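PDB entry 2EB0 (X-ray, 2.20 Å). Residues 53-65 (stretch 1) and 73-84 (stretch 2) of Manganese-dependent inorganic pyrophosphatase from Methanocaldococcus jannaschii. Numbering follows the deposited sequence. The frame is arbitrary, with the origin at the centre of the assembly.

Stretch 1, residues 53-65: LIESAKGKEIILV
Stretch 2 (73-84) SFDDLEEGKLIA

Strands 61-65 and 81-84 run parallel, their axes at 43° and 4.4 Å apart, and the two stretches bury 918 Å² between them. Phe74 (chi1 m, chi2 84°) has the largest area covered by the other stretch, 116 Å²: Ala57 CB sits over one ring face, 3.7 Å from the centroid and 17° off the normal, while Ile54 CD1 (edge) and Ile62 CD1 each lie 3.5 Å from Phe74 CZ. A type I turn, Phe74 to Leu77, follows. In it Asp75 N donates to a water (2.9 Å) that donates to Glu55 O (2.7 Å). Asp76, chi1 p, suits its place by offering two acceptors to two donors: OD1 accepts from Ser56 OG (2.5 Å), OD2 from Ala57 N (3.0 Å, 169°). Leu77 CD1 meets Leu64 CD1 at 4.0 Å; both leucines, like Phe74, are buried and apolar, filling space between the stretches. After the 3-10 segment 77-79, Gly80 (-96/178) packs where a CB would lie 2.8 Å from Ala57 CB, a clash; Ala57 opens the type II turn to Lys60. The ladder then begins: Lys81 N to Lys60 O 2.8 Å, Ile62 N to Lys81 O 2.8 Å. Glu61 pairs with Lys81 and Ile62 with Leu82, whose CD2 reaches Leu64 CG (4.1 Å). Ile83 N donates to Ile62 O (2.6 Å); its psi of -46° accompanies a bulge, shifting the register so Ile63 pairs with Ala84. Glu61, Lys81, Ile63 and Ala84 side chains share one sheet face, Ile62 and Leu82 the other. Leu64 N to Ala84 O (3.0 Å) is the last bond of the ladder between these stretches.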

# COMPACT_ATOMS: atom_id res chain seq x y z
N LEU B 53 6.27 17.88 19.04
CA LEU B 53 6.69 18.21 17.69
C LEU B 53 8.08 17.65 17.38
O LEU B 53 9.01 17.82 18.15
CB LEU B 53 6.74 19.72 17.52
CG LEU B 53 7.44 20.21 16.24
CD1 LEU B 53 6.49 20.10 15.04
CD2 LEU B 53 7.87 21.65 16.44
N ILE B 54 8.23 16.96 16.25
CA ILE B 54 9.53 16.43 15.84
C ILE B 54 9.76 16.83 14.40
O ILE B 54 8.82 17.26 13.72
CB ILE B 54 9.63 14.90 15.96
CG1 ILE B 54 8.54 14.23 15.13
CG2 ILE B 54 9.55 14.51 17.42
CD1 ILE B 54 8.56 12.73 15.20
N GLU B 55 10.99 16.69 13.91
CA GLU B 55 11.30 17.10 12.55
C GLU B 55 12.20 16.14 11.80
O GLU B 55 12.24 16.14 10.57
CB GLU B 55 11.95 18.48 12.57
CG GLU B 55 11.11 19.55 13.23
CD GLU B 55 11.92 20.48 14.12
OE1 GLU B 55 12.90 21.08 13.63
OE2 GLU B 55 11.57 20.60 15.32
N SER B 56 12.94 15.32 12.55
CA SER B 56 13.86 14.38 11.93
C SER B 56 13.55 12.94 12.32
O SER B 56 13.28 12.64 13.48
CB SER B 56 15.30 14.73 12.34
OG SER B 56 16.21 13.75 11.89
N ALA B 57 13.58 12.05 11.33
CA ALA B 57 13.28 10.65 11.58
C ALA B 57 14.55 9.87 11.89
O ALA B 57 14.48 8.72 12.32
CB ALA B 57 12.60 10.04 10.37
N LYS B 58 15.70 10.49 11.69
CA LYS B 58 16.98 9.82 11.93
C LYS B 58 17.06 9.14 13.30
O LYS B 58 16.84 9.77 14.33
CB LYS B 58 18.14 10.80 11.78
CG LYS B 58 19.50 10.13 11.76
CD LYS B 58 20.61 11.13 11.48
CE LYS B 58 21.96 10.43 11.40
NZ LYS B 58 22.24 9.61 12.62
N GLY B 59 17.38 7.85 13.29
CA GLY B 59 17.51 7.11 14.54
C GLY B 59 16.19 6.80 15.22
O GLY B 59 16.18 6.30 16.35
N LYS B 60 15.08 7.08 14.54
CA LYS B 60 13.76 6.83 15.09
C LYS B 60 13.03 5.69 14.38
O LYS B 60 13.27 5.43 13.20
CB LYS B 60 12.89 8.09 14.99
CG LYS B 60 13.39 9.29 15.76
CD LYS B 60 12.43 10.47 15.63
CE LYS B 60 12.83 11.65 16.52
NZ LYS B 60 14.16 12.22 16.16
N GLU B 61 12.14 5.01 15.10
CA GLU B 61 11.33 3.98 14.48
C GLU B 61 10.02 4.69 14.21
O GLU B 61 9.34 5.17 15.13
CB GLU B 61 11.13 2.78 15.41
CG GLU B 61 12.30 1.82 15.43
CD GLU B 61 11.99 0.54 16.18
OE1 GLU B 61 12.87 -0.34 16.27
OE2 GLU B 61 10.85 0.41 16.68
N ILE B 62 9.66 4.77 12.94
CA ILE B 62 8.47 5.49 12.54
C ILE B 62 7.25 4.69 12.09
O ILE B 62 7.36 3.67 11.40
CB ILE B 62 8.82 6.47 11.41
CG1 ILE B 62 9.94 7.41 11.85
CG2 ILE B 62 7.58 7.25 11.00
CD1 ILE B 62 9.57 8.37 12.97
N ILE B 63 6.10 5.18 12.50
CA ILE B 63 4.81 4.62 12.13
C ILE B 63 4.05 5.84 11.61
O ILE B 63 3.70 6.75 12.38
CB ILE B 63 4.05 4.02 13.32
CG1 ILE B 63 4.68 2.69 13.73
CG2 ILE B 63 2.60 3.82 12.94
CD1 ILE B 63 4.00 2.02 14.89
N LEU B 64 3.80 5.86 10.30
CA LEU B 64 3.10 6.97 9.68
C LEU B 64 1.60 6.74 9.65
O LEU B 64 1.14 5.64 9.39
CB LEU B 64 3.60 7.17 8.26
CG LEU B 64 5.11 7.41 8.10
CD1 LEU B 64 5.45 7.50 6.62
CD2 LEU B 64 5.51 8.69 8.83
N VAL B 65 0.85 7.80 9.95
CA VAL B 65 -0.60 7.75 9.90
C VAL B 65 -1.08 8.91 9.05
O VAL B 65 -0.47 9.98 9.04
CB VAL B 65 -1.28 7.90 11.28
CG1 VAL B 65 -1.10 6.63 12.09
CG2 VAL B 65 -0.72 9.11 12.02
N SER B 73 5.94 14.07 4.62
CA SER B 73 6.49 13.42 5.80
C SER B 73 7.86 14.01 6.13
O SER B 73 8.20 15.09 5.64
CB SER B 73 6.60 11.91 5.53
OG SER B 73 6.75 11.16 6.72
N PHE B 74 8.63 13.31 6.96
CA PHE B 74 9.97 13.78 7.34
C PHE B 74 10.81 13.99 6.09
O PHE B 74 10.72 13.20 5.14
CB PHE B 74 10.73 12.75 8.19
CG PHE B 74 10.07 12.40 9.48
CD1 PHE B 74 9.07 11.43 9.53
CD2 PHE B 74 10.49 12.99 10.67
CE1 PHE B 74 8.52 11.04 10.75
CE2 PHE B 74 9.94 12.61 11.89
CZ PHE B 74 8.95 11.63 11.93
N ASP B 75 11.64 15.02 6.09
CA ASP B 75 12.51 15.30 4.95
C ASP B 75 13.53 14.17 4.85
O ASP B 75 14.03 13.86 3.77
CB ASP B 75 13.25 16.62 5.15
CG ASP B 75 12.31 17.78 5.38
OD1 ASP B 75 11.48 18.06 4.50
OD2 ASP B 75 12.40 18.41 6.46
N ASP B 76 13.82 13.55 5.98
CA ASP B 76 14.77 12.45 6.06
C ASP B 76 14.10 11.15 6.49
O ASP B 76 14.65 10.40 7.30
CB ASP B 76 15.87 12.79 7.08
CG ASP B 76 15.32 13.10 8.47
OD1 ASP B 76 16.12 13.19 9.41
OD2 ASP B 76 14.08 13.25 8.61
N LEU B 77 12.92 10.88 5.95
CA LEU B 77 12.17 9.67 6.29
C LEU B 77 13.09 8.46 6.13
O LEU B 77 13.15 7.59 6.99
CB LEU B 77 10.97 9.50 5.35
CG LEU B 77 9.69 8.86 5.89
CD1 LEU B 77 8.85 8.41 4.71
CD2 LEU B 77 10.00 7.68 6.81
N GLU B 78 13.81 8.43 5.01
CA GLU B 78 14.75 7.37 4.66
C GLU B 78 15.70 6.97 5.78
O GLU B 78 15.97 5.78 5.99
CB GLU B 78 15.57 7.79 3.46
CG GLU B 78 16.19 9.18 3.63
CD GLU B 78 17.39 9.40 2.73
OE1 GLU B 78 17.25 9.29 1.50
OE2 GLU B 78 18.47 9.70 3.27
N GLU B 79 16.23 7.95 6.49
CA GLU B 79 17.17 7.68 7.57
C GLU B 79 16.51 7.11 8.82
O GLU B 79 17.18 6.75 9.78
CB GLU B 79 17.95 8.94 7.92
CG GLU B 79 19.09 9.22 6.95
CD GLU B 79 19.90 10.44 7.33
OE1 GLU B 79 19.46 11.56 7.00
OE2 GLU B 79 20.96 10.28 7.97
N GLY B 80 15.19 7.03 8.79
CA GLY B 80 14.47 6.48 9.92
C GLY B 80 14.17 5.02 9.66
O GLY B 80 14.50 4.49 8.61
N LYS B 81 13.55 4.36 10.63
CA LYS B 81 13.20 2.95 10.51
C LYS B 81 11.68 2.86 10.38
O LYS B 81 10.97 2.77 11.39
CB LYS B 81 13.69 2.20 11.75
CG LYS B 81 13.97 0.72 11.55
CD LYS B 81 12.71 -0.12 11.60
CE LYS B 81 13.06 -1.61 11.59
NZ LYS B 81 11.86 -2.49 11.63
N LEU B 82 11.19 2.87 9.14
CA LEU B 82 9.75 2.80 8.87
C LEU B 82 9.15 1.45 9.29
O LEU B 82 9.46 0.42 8.69
CB LEU B 82 9.49 3.01 7.37
CG LEU B 82 8.39 3.99 6.94
CD1 LEU B 82 8.03 3.73 5.48
CD2 LEU B 82 7.16 3.82 7.83
N ILE B 83 8.29 1.48 10.31
CA ILE B 83 7.64 0.28 10.83
C ILE B 83 6.29 -0.02 10.17
O ILE B 83 6.00 -1.17 9.81
CB ILE B 83 7.39 0.40 12.36
CG1 ILE B 83 8.72 0.60 13.10
CG2 ILE B 83 6.65 -0.83 12.88
CD1 ILE B 83 9.61 -0.62 13.13
N ALA B 84 5.45 1.00 10.03
CA ALA B 84 4.13 0.79 9.44
C ALA B 84 3.50 2.04 8.86
O ALA B 84 3.99 3.15 9.07
CB ALA B 84 3.17 0.20 10.50
O HOH W 1 11.18 16.98 8.22